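Local atomic coordinates of extracellular invertase (Aspergillus kawachii, PDB entry 5XH8), a protein that is a family 32 beta-fructofuranosidase with high transfructosylation activity that probably acts on sucrose and builds fructooligosaccharides such as 1-kestose. Residues Thr16-Asn19 and Gly20-Phe23; Trp219-Leu222 and Gly223-Trp226; Phe311-Gly315 and Phe316-Ala320. All coordinates share one frame; numbering follows the deposited sequence.

Contact 1 of 3, residues Thr16-Asn19 and Gly20-Phe23; sequences TLPN and GSLF
The flat group here is the Pro18 carbonyl, which Ser21 meets twice: Ser21 OG lies close to its plane, tilted 19°, while Ser21 N stands above it, 48° out. Both are hydrogen-bond donors to the one oxygen, the hydroxyl at 2.8 Å (Ser21 OG to Pro18 O) and the amide at 3.2 Å (Ser21 N to Pro18 O). The hydrogen bond from Ser21 N closes a type II beta turn from Pro18 to Ser21, and the positive phi of Gly20 in its third position suits a residue without a side chain. With chi1 at 65°, Ser21 OG sits between its own backbone N and carbonyl carbon, swung back to the start of the turn. There it also touches Leu17 CB at 3.3 Å and lies alongside the Pro18 ring, 3.8 Å from Pro18 CD. Next to the turn, the side chains of Leu17 and Leu22 cross at about a right angle, branch against branch, Leu17 CD1 to Leu22 CD2 at 3.9 Å. A type I turn from Gly20 to Phe23 follows directly, and helix 361-364 borders the loop through Asn362 and Gln363. A carbonyl oxygen gripped by two donors from one serine ties side chain and backbone together, which should restrict rotation of the hydroxyl.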
ATOM      1  N   THR A  16     -15.517  26.477  34.078  1.00 31.64           N
ATOM      2  CA  THR A  16     -16.942  26.800  34.222  1.00 31.29           C
ATOM      3  C   THR A  16     -17.395  27.898  33.294  1.00 31.22           C
ATOM      4  O   THR A  16     -18.584  28.140  33.212  1.00 30.77           O
ATOM      5  CB  THR A  16     -17.298  27.230  35.677  1.00 31.05           C
ATOM      6  OG1 THR A  16     -16.603  28.445  36.034  1.00 29.16           O
ATOM      7  CG2 THR A  16     -16.928  26.121  36.648  1.00 30.79           C
ATOM      8  N   LEU A  17     -16.470  28.581  32.612  1.00 30.54           N
ATOM      9  CA  LEU A  17     -16.851  29.714  31.749  1.00 31.34           C
ATOM     10  C   LEU A  17     -17.421  29.233  30.403  1.00 30.80           C
ATOM     11  O   LEU A  17     -17.245  28.071  30.053  1.00 30.88           O
ATOM     12  CB  LEU A  17     -15.666  30.658  31.538  1.00 31.83           C
ATOM     13  CG  LEU A  17     -15.181  31.407  32.790  1.00 32.75           C
ATOM     14  CD1 LEU A  17     -13.830  32.052  32.547  1.00 33.62           C
ATOM     15  CD2 LEU A  17     -16.194  32.466  33.205  1.00 33.40           C
ATOM     16  N   PRO A  18     -18.132  30.114  29.669  1.00 29.99           N
ATOM     17  CA  PRO A  18     -18.643  29.731  28.362  1.00 31.41           C
ATOM     18  C   PRO A  18     -17.548  29.445  27.336  1.00 30.89           C
ATOM     19  O   PRO A  18     -16.399  29.896  27.477  1.00 28.49           O
ATOM     20  CB  PRO A  18     -19.452  30.955  27.902  1.00 31.75           C
ATOM     21  CG  PRO A  18     -19.735  31.725  29.141  1.00 32.07           C
ATOM     22  CD  PRO A  18     -18.585  31.463  30.059  1.00 31.25           C
ATOM     23  N   ASN A  19     -17.944  28.695  26.318  1.00 31.05           N
ATOM     24  CA  ASN A  19     -17.077  28.372  25.183  1.00 33.75           C
ATOM     25  C   ASN A  19     -16.650  29.649  24.507  1.00 31.60           C
ATOM     26  O   ASN A  19     -17.475  30.526  24.297  1.00 30.07           O
ATOM     27  CB  ASN A  19     -17.824  27.530  24.163  1.00 33.64           C
ATOM     28  CG  ASN A  19     -18.107  26.137  24.666  1.00 34.37           C
ATOM     29  OD1 ASN A  19     -17.519  25.677  25.637  1.00 34.05           O
ATOM     30  ND2 ASN A  19     -19.018  25.458  24.001  1.00 38.44           N
ATOM     31  N   GLY A  20     -15.362  29.769  24.205  1.00 28.59           N
ATOM     32  CA  GLY A  20     -14.871  30.959  23.502  1.00 27.73           C
ATOM     33  C   GLY A  20     -14.594  32.180  24.356  1.00 28.00           C
ATOM     34  O   GLY A  20     -14.020  33.132  23.852  1.00 27.25           O
ATOM     35  N   SER A  21     -14.953  32.155  25.655  1.00 28.16           N
ATOM     36  CA  SER A  21     -14.888  33.348  26.494  1.00 26.53           C
ATOM     37  C   SER A  21     -13.448  33.740  26.797  1.00 25.51           C
ATOM     38  O   SER A  21     -13.176  34.910  27.027  1.00 26.71           O
ATOM     39  CB  SER A  21     -15.699  33.146  27.797  1.00 27.69           C
ATOM     40  OG  SER A  21     -15.126  32.132  28.607  1.00 25.96           O
ATOM     41  N   LEU A  22     -12.519  32.781  26.751  1.00 26.35           N
ATOM     42  CA  LEU A  22     -11.103  33.057  26.964  1.00 24.29           C
ATOM     43  C   LEU A  22     -10.254  33.048  25.668  1.00 25.04           C
ATOM     44  O   LEU A  22      -9.043  32.858  25.722  1.00 25.12           O
ATOM     45  CB  LEU A  22     -10.533  32.079  27.976  1.00 26.36           C
ATOM     46  CG  LEU A  22     -11.196  31.997  29.369  1.00 27.32           C
ATOM     47  CD1 LEU A  22     -10.497  30.941  30.193  1.00 26.44           C
ATOM     48  CD2 LEU A  22     -11.147  33.341  30.095  1.00 27.02           C
ATOM     49  N   PHE A  23     -10.864  33.329  24.525  1.00 26.30           N
ATOM     50  CA  PHE A  23     -10.139  33.299  23.247  1.00 26.31           C
ATOM     51  C   PHE A  23      -8.932  34.245  23.235  1.00 27.63           C
ATOM     52  O   PHE A  23      -7.822  33.833  22.887  1.00 24.63           O
ATOM     53  CB  PHE A  23     -11.087  33.609  22.085  1.00 26.54           C
ATOM     54  CG  PHE A  23     -10.442  33.500  20.738  1.00 25.82           C
ATOM     55  CD1 PHE A  23     -10.269  32.258  20.131  1.00 26.06           C
ATOM     56  CD2 PHE A  23     -10.006  34.637  20.069  1.00 26.97           C
ATOM     57  CE1 PHE A  23      -9.657  32.155  18.868  1.00 26.76           C
ATOM     58  CE2 PHE A  23      -9.382  34.539  18.817  1.00 28.57           C
ATOM     59  CZ  PHE A  23      -9.218  33.288  18.220  1.00 27.26           C
TER

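Contact 2 of 3, residues Trp219-Leu222 and Gly223-Trp226; sequences WEYL and GQWW
Between Tyr221 and Gln224 the strand is kinked at Leu222-Gly223, where the phi of Gly223 (99°) suits glycine, and the chain then passes through an inverse gamma turn centred on Gln224. The contact is a tyrosine folded along its own backbone. Tyr221 holds CG opposite its backbone N (chi1 -179°), so the ring runs forward in the direction of the chain and lies flat over the next residue but one. Gly223 N is 3.3 Å from the ring plane, over its centre. Beside it Gly223 CA makes a CH-pi contact, 3.7 Å from the centroid of the Tyr221 ring and 29° off the normal. The closest carbon approach is at the phenol end, Tyr221 CZ to Gly223 CA at 3.3 Å. A bare glycine backbone thus serves as the platform for one aromatic face.

The hydroxyl reaches one residue further. Tyr221 OH lies 3.1 Å from Gln224 N, but the angle is too poor for a hydrogen bond, and it touches the glutamine chain at Gln224 CG, 3.5 Å away. Beyond that carbon the Gln224 chain is extended.

Strand 219-227 is an outermost strand of its four-stranded antiparallel propeller sheet and forms a hairpin with strand 203-211, to which Leu222 and Gly223 bond through the backbone of Leu208. Tyr221 meets Tyr209 and Phe207 of that partner strand and Pro161 and Tyr164 of a loop. At Trp225 and Trp226 the chain turns a corner, and both indoles reach Phe304 of strand 302-311.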
ATOM      1  N   TRP A 219      11.453   5.666  -5.220  1.00 25.65           N
ATOM      2  CA  TRP A 219      12.424   6.172  -4.264  1.00 25.78           C
ATOM      3  C   TRP A 219      13.352   5.041  -3.858  1.00 26.95           C
ATOM      4  O   TRP A 219      12.945   4.064  -3.213  1.00 25.68           O
ATOM      5  CB  TRP A 219      11.700   6.810  -3.057  1.00 25.68           C
ATOM      6  CG  TRP A 219      10.977   8.033  -3.499  1.00 23.76           C
ATOM      7  CD1 TRP A 219       9.742   8.084  -4.064  1.00 24.18           C
ATOM      8  CD2 TRP A 219      11.473   9.377  -3.483  1.00 23.26           C
ATOM      9  NE1 TRP A 219       9.427   9.378  -4.398  1.00 25.31           N
ATOM     10  CE2 TRP A 219      10.476  10.191  -4.048  1.00 23.48           C
ATOM     11  CE3 TRP A 219      12.679   9.965  -3.067  1.00 23.75           C
ATOM     12  CZ2 TRP A 219      10.635  11.561  -4.198  1.00 24.57           C
ATOM     13  CZ3 TRP A 219      12.836  11.331  -3.210  1.00 24.68           C
ATOM     14  CH2 TRP A 219      11.827  12.117  -3.767  1.00 24.72           C
ATOM     15  N   GLU A 220      14.615   5.174  -4.256  1.00 28.61           N
ATOM     16  CA  GLU A 220      15.605   4.139  -4.033  1.00 27.95           C
ATOM     17  C   GLU A 220      16.079   4.212  -2.600  1.00 25.96           C
ATOM     18  O   GLU A 220      16.496   5.269  -2.138  1.00 26.89           O
ATOM     19  CB  GLU A 220      16.764   4.336  -5.004  1.00 29.98           C
ATOM     20  CG  GLU A 220      17.869   3.311  -4.852  1.00 33.84           C
ATOM     21  CD  GLU A 220      18.995   3.503  -5.864  1.00 35.63           C
ATOM     22  OE1 GLU A 220      19.097   4.559  -6.513  1.00 34.95           O
ATOM     23  OE2 GLU A 220      19.773   2.562  -6.012  1.00 43.89           O
ATOM     24  N   TYR A 221      16.042   3.090  -1.897  1.00 25.23           N
ATOM     25  CA  TYR A 221      16.450   3.036  -0.504  1.00 26.60           C
ATOM     26  C   TYR A 221      17.980   3.044  -0.388  1.00 29.29           C
ATOM     27  O   TYR A 221      18.648   2.254  -1.054  1.00 29.42           O
ATOM     28  CB  TYR A 221      15.890   1.782   0.163  1.00 26.55           C
ATOM     29  CG  TYR A 221      16.249   1.654   1.633  1.00 27.02           C
ATOM     30  CD1 TYR A 221      16.019   2.708   2.529  1.00 27.33           C
ATOM     31  CD2 TYR A 221      16.812   0.479   2.131  1.00 26.78           C
ATOM     32  CE1 TYR A 221      16.350   2.579   3.879  1.00 28.02           C
ATOM     33  CE2 TYR A 221      17.142   0.345   3.474  1.00 27.31           C
ATOM     34  CZ  TYR A 221      16.901   1.394   4.344  1.00 28.72           C
ATOM     35  OH  TYR A 221      17.254   1.254   5.671  1.00 29.31           O
ATOM     36  N   LEU A 222      18.516   3.921   0.459  1.00 28.30           N
ATOM     37  CA  LEU A 222      19.964   4.070   0.654  1.00 28.88           C
ATOM     38  C   LEU A 222      20.447   3.681   2.039  1.00 30.23           C
ATOM     39  O   LEU A 222      21.615   3.920   2.395  1.00 31.81           O
ATOM     40  CB  LEU A 222      20.367   5.504   0.370  1.00 28.90           C
ATOM     41  CG  LEU A 222      20.083   5.972  -1.050  1.00 28.68           C
ATOM     42  CD1 LEU A 222      20.327   7.457  -1.141  1.00 29.21           C
ATOM     43  CD2 LEU A 222      20.924   5.213  -2.085  1.00 30.60           C
ATOM     44  N   GLY A 223      19.569   3.076   2.824  1.00 28.87           N
ATOM     45  CA  GLY A 223      19.945   2.540   4.133  1.00 30.84           C
ATOM     46  C   GLY A 223      19.579   3.451   5.280  1.00 31.73           C
ATOM     47  O   GLY A 223      19.167   4.606   5.079  1.00 30.14           O
ATOM     48  N   GLN A 224      19.757   2.930   6.488  1.00 29.89           N
ATOM     49  CA  GLN A 224      19.661   3.742   7.686  1.00 31.06           C
ATOM     50  C   GLN A 224      20.891   4.626   7.828  1.00 32.74           C
ATOM     51  O   GLN A 224      21.813   4.287   8.571  1.00 33.14           O
ATOM     52  CB  GLN A 224      19.542   2.862   8.916  1.00 31.67           C
ATOM     53  CG  GLN A 224      18.256   2.068   8.927  1.00 32.83           C
ATOM     54  CD  GLN A 224      18.283   0.995   9.955  1.00 32.62           C
ATOM     55  OE1 GLN A 224      18.408  -0.191   9.618  1.00 37.23           O
ATOM     56  NE2 GLN A 224      18.157   1.379  11.216  1.00 31.42           N
ATOM     57  N   TRP A 225      20.899   5.758   7.136  1.00 29.93           N
ATOM     58  CA  TRP A 225      22.098   6.586   7.086  1.00 29.74           C
ATOM     59  C   TRP A 225      22.503   7.096   8.483  1.00 31.00           C
ATOM     60  O   TRP A 225      23.657   7.404   8.696  1.00 30.09           O
ATOM     61  CB  TRP A 225      21.962   7.708   6.036  1.00 28.78           C
ATOM     62  CG  TRP A 225      21.396   8.984   6.530  1.00 28.49           C
ATOM     63  CD1 TRP A 225      20.266   9.153   7.291  1.00 30.22           C
ATOM     64  CD2 TRP A 225      21.924  10.281   6.311  1.00 29.61           C
ATOM     65  NE1 TRP A 225      20.071  10.482   7.577  1.00 28.75           N
ATOM     66  CE2 TRP A 225      21.070  11.204   6.981  1.00 29.78           C
ATOM     67  CE3 TRP A 225      23.048  10.770   5.633  1.00 29.73           C
ATOM     68  CZ2 TRP A 225      21.309  12.587   6.980  1.00 29.55           C
ATOM     69  CZ3 TRP A 225      23.271  12.150   5.616  1.00 29.79           C
ATOM     70  CH2 TRP A 225      22.407  13.040   6.291  1.00 29.99           C
ATOM     71  N   TRP A 226      21.548   7.192   9.413  1.00 31.46           N
ATOM     72  CA  TRP A 226      21.836   7.483  10.808  1.00 31.37           C
ATOM     73  C   TRP A 226      20.918   6.635  11.669  1.00 32.44           C
ATOM     74  O   TRP A 226      19.687   6.624  11.466  1.00 31.28           O
ATOM     75  CB  TRP A 226      21.638   8.983  11.121  1.00 31.77           C
ATOM     76  CG  TRP A 226      21.920   9.352  12.560  1.00 31.77           C
ATOM     77  CD1 TRP A 226      22.897   8.818  13.375  1.00 30.46           C
ATOM     78  CD2 TRP A 226      21.260  10.354  13.341  1.00 30.48           C
ATOM     79  NE1 TRP A 226      22.846   9.393  14.617  1.00 30.58           N
ATOM     80  CE2 TRP A 226      21.863  10.345  14.630  1.00 30.46           C
ATOM     81  CE3 TRP A 226      20.215  11.255  13.087  1.00 31.18           C
ATOM     82  CZ2 TRP A 226      21.450  11.195  15.662  1.00 30.37           C
ATOM     83  CZ3 TRP A 226      19.787  12.094  14.120  1.00 31.55           C
ATOM     84  CH2 TRP A 226      20.419  12.061  15.395  1.00 32.85           C
TER

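Contact 3 of 3, residues Phe311-Gly315 and Phe316-Ala320; sequences FLDWG and FSSYA. With NA (sodium ion), chain B.
Metal coordination joins the two segments: Gly315 O and Ser318 O each bind the sodium ion at 2.4 Å, Phe316 O is a longer ligand at 2.9 Å from the sodium, and the carbonyl of His287 comes from strand 286-298. A water is a further ligand, 2.4 Å from the sodium, and donates a hydrogen bond to Asp313 O at 2.8 Å, linking the ion to the backbone of the residue that opens the Asx turn.

Hydrogen bonds tie the same loop together. Asp313 OD1 accepts from Ser318 OG at 2.7 Å, from above the carboxylate plane (61° out of it), and from Gly315 N at 2.8 Å, which arrives at the anti side from the opposite face. Ser318 N bonds to Gly315 O at 3.2 Å, well above the carbonyl plane, so that oxygen serves sodium and amide alike. The other carboxylate oxygen, OD2, forms a salt bridge with Arg374 and accepts from Ser562, an environment that probably favours the ionised form.

Aromatic packing flanks the turn within 311-315, where Trp314 CE3 lies over a face of the Phe311 ring, offset toward its rim.

The bond from Gly315 N to Asp313 OD1 closes an Asx turn. It lies beside a sodium site built on main-chain carbonyls, at the connection between strands 302-311 and 318-326 of successive sheets in the family 32 beta-propeller.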
ATOM      1  N   PHE A 311      20.067  21.198  21.899  1.00 29.35           N
ATOM      2  CA  PHE A 311      18.626  21.405  21.768  1.00 28.96           C
ATOM      3  C   PHE A 311      18.373  22.600  20.857  1.00 29.74           C
ATOM      4  O   PHE A 311      19.012  23.646  21.006  1.00 31.40           O
ATOM      5  CB  PHE A 311      17.977  21.653  23.126  1.00 27.67           C
ATOM      6  CG  PHE A 311      17.754  20.414  23.933  1.00 29.03           C
ATOM      7  CD1 PHE A 311      18.792  19.857  24.677  1.00 28.28           C
ATOM      8  CD2 PHE A 311      16.496  19.803  23.983  1.00 27.89           C
ATOM      9  CE1 PHE A 311      18.588  18.723  25.431  1.00 28.38           C
ATOM     10  CE2 PHE A 311      16.287  18.657  24.748  1.00 27.91           C
ATOM     11  CZ  PHE A 311      17.335  18.118  25.479  1.00 29.32           C
ATOM     12  N   LEU A 312      17.486  22.434  19.873  1.00 27.81           N
ATOM     13  CA  LEU A 312      16.942  23.561  19.135  1.00 26.78           C
ATOM     14  C   LEU A 312      16.009  24.402  20.042  1.00 24.75           C
ATOM     15  O   LEU A 312      15.881  25.641  19.879  1.00 24.92           O
ATOM     16  CB  LEU A 312      16.217  23.057  17.892  1.00 27.23           C
ATOM     17  CG  LEU A 312      15.563  24.094  16.988  1.00 27.14           C
ATOM     18  CD1 LEU A 312      16.555  25.143  16.500  1.00 29.74           C
ATOM     19  CD2 LEU A 312      14.914  23.379  15.832  1.00 28.36           C
ATOM     20  N   ASP A 313      15.341  23.730  20.964  1.00 23.70           N
ATOM     21  CA  ASP A 313      14.593  24.428  22.022  1.00 24.63           C
ATOM     22  C   ASP A 313      14.484  23.517  23.230  1.00 25.29           C
ATOM     23  O   ASP A 313      14.059  22.361  23.103  1.00 26.86           O
ATOM     24  CB  ASP A 313      13.190  24.902  21.583  1.00 23.33           C
ATOM     25  CG  ASP A 313      12.629  25.958  22.533  1.00 23.74           C
ATOM     26  OD1 ASP A 313      12.109  25.571  23.603  1.00 22.86           O
ATOM     27  OD2 ASP A 313      12.754  27.166  22.247  1.00 24.40           O
ATOM     28  N   TRP A 314      14.875  24.051  24.391  1.00 26.02           N
ATOM     29  CA  TRP A 314      14.874  23.307  25.655  1.00 27.10           C
ATOM     30  C   TRP A 314      13.487  23.170  26.282  1.00 26.46           C
ATOM     31  O   TRP A 314      13.338  22.449  27.272  1.00 27.27           O
ATOM     32  CB  TRP A 314      15.860  23.945  26.678  1.00 29.84           C
ATOM     33  CG  TRP A 314      17.309  23.687  26.405  1.00 28.73           C
ATOM     34  CD1 TRP A 314      18.145  24.427  25.615  1.00 30.30           C
ATOM     35  CD2 TRP A 314      18.096  22.623  26.934  1.00 30.44           C
ATOM     36  NE1 TRP A 314      19.396  23.874  25.606  1.00 31.06           N
ATOM     37  CE2 TRP A 314      19.399  22.771  26.414  1.00 30.23           C
ATOM     38  CE3 TRP A 314      17.829  21.553  27.800  1.00 30.37           C
ATOM     39  CZ2 TRP A 314      20.430  21.891  26.727  1.00 31.00           C
ATOM     40  CZ3 TRP A 314      18.850  20.680  28.116  1.00 29.72           C
ATOM     41  CH2 TRP A 314      20.140  20.850  27.572  1.00 29.89           C
ATOM     42  N   GLY A 315      12.474  23.846  25.732  1.00 26.26           N
ATOM     43  CA  GLY A 315      11.115  23.755  26.285  1.00 25.28           C
ATOM     44  C   GLY A 315      10.591  22.333  26.357  1.00 24.86           C
ATOM     45  O   GLY A 315      10.772  21.535  25.414  1.00 24.23           O
ATOM     46  N   PHE A 316       9.990  21.989  27.488  1.00 24.63           N
ATOM     47  CA  PHE A 316       9.332  20.686  27.658  1.00 26.15           C
ATOM     48  C   PHE A 316       8.292  20.468  26.525  1.00 26.00           C
ATOM     49  O   PHE A 316       8.285  19.407  25.900  1.00 25.97           O
ATOM     50  CB  PHE A 316       8.690  20.582  29.052  1.00 25.27           C
ATOM     51  CG  PHE A 316       8.018  19.260  29.328  1.00 27.03           C
ATOM     52  CD1 PHE A 316       6.699  19.017  28.886  1.00 28.23           C
ATOM     53  CD2 PHE A 316       8.674  18.264  30.044  1.00 28.33           C
ATOM     54  CE1 PHE A 316       6.068  17.819  29.143  1.00 27.43           C
ATOM     55  CE2 PHE A 316       8.049  17.053  30.301  1.00 29.31           C
ATOM     56  CZ  PHE A 316       6.743  16.837  29.862  1.00 29.15           C
ATOM     57  N   SER A 317       7.509  21.507  26.231  1.00 25.04           N
ATOM     58  CA  SER A 317       6.428  21.457  25.242  1.00 24.27           C
ATOM     59  C   SER A 317       6.879  21.801  23.812  1.00 24.21           C
ATOM     60  O   SER A 317       6.058  21.816  22.897  1.00 26.03           O
ATOM     61  CB  SER A 317       5.278  22.380  25.693  1.00 24.58           C
ATOM     62  OG  SER A 317       4.730  21.936  26.938  1.00 25.04           O
ATOM     63  N   SER A 318       8.168  22.072  23.636  1.00 23.04           N
ATOM     64  CA  SER A 318       8.763  22.390  22.355  1.00 24.52           C
ATOM     65  C   SER A 318       9.149  21.129  21.619  1.00 24.54           C
ATOM     66  O   SER A 318       9.799  20.276  22.207  1.00 23.55           O
ATOM     67  CB  SER A 318      10.029  23.223  22.551  1.00 24.50           C
ATOM     68  OG  SER A 318       9.729  24.444  23.174  1.00 25.70           O
ATOM     69  N   TYR A 319       8.776  21.015  20.338  1.00 23.62           N
ATOM     70  CA  TYR A 319       8.945  19.766  19.588  1.00 23.20           C
ATOM     71  C   TYR A 319       8.710  19.931  18.086  1.00 23.05           C
ATOM     72  O   TYR A 319       8.340  21.007  17.634  1.00 22.00           O
ATOM     73  CB  TYR A 319       7.997  18.695  20.154  1.00 22.90           C
ATOM     74  CG  TYR A 319       8.386  17.255  19.881  1.00 23.26           C
ATOM     75  CD1 TYR A 319       9.626  16.748  20.306  1.00 23.27           C
ATOM     76  CD2 TYR A 319       7.492  16.376  19.261  1.00 22.59           C
ATOM     77  CE1 TYR A 319       9.967  15.435  20.093  1.00 23.42           C
ATOM     78  CE2 TYR A 319       7.845  15.070  19.014  1.00 23.07           C
ATOM     79  CZ  TYR A 319       9.081  14.592  19.444  1.00 23.70           C
ATOM     80  OH  TYR A 319       9.474  13.290  19.197  1.00 24.88           O
ATOM     81  N   ALA A 320       9.006  18.872  17.324  1.00 22.21           N
ATOM     82  CA  ALA A 320       8.476  18.695  15.968  1.00 22.09           C
ATOM     83  C   ALA A 320       8.880  19.771  15.002  1.00 22.24           C
ATOM     84  O   ALA A 320       8.107  20.094  14.106  1.00 23.72           O
ATOM     85  CB  ALA A 320       6.945  18.585  16.012  1.00 22.41           C
TER
HETATM   86 NA    NA B 701      10.636  19.453  24.282  1.00 25.19          NA
HETATM   87  O   HOH W   1      12.993  19.875  23.950  1.00 26.76           O

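The three contacts follow one another along the chain and none touches another. Contact 3, with the sodium, is the central one, its centre about 6 Å from that of the chain, whereas contacts 1 and 2 are near the surface on opposite sides, their centres about 49 Å apart. From contact 3 the centres of contacts 1 and 2 lie about 29 Å and 27 Å away, and the nearest atoms of contacts 2 and 3 about 11 Å apart. Strand 302-311 leads into contact 3. Bound glycerol lies about 8 Å from the Leu22 side chain, about 10 Å from that of Gln224 and about 14 Å from that of Ser318; an acetate, probably from the crystallisation liquor, is about 4 Å from that of Phe316.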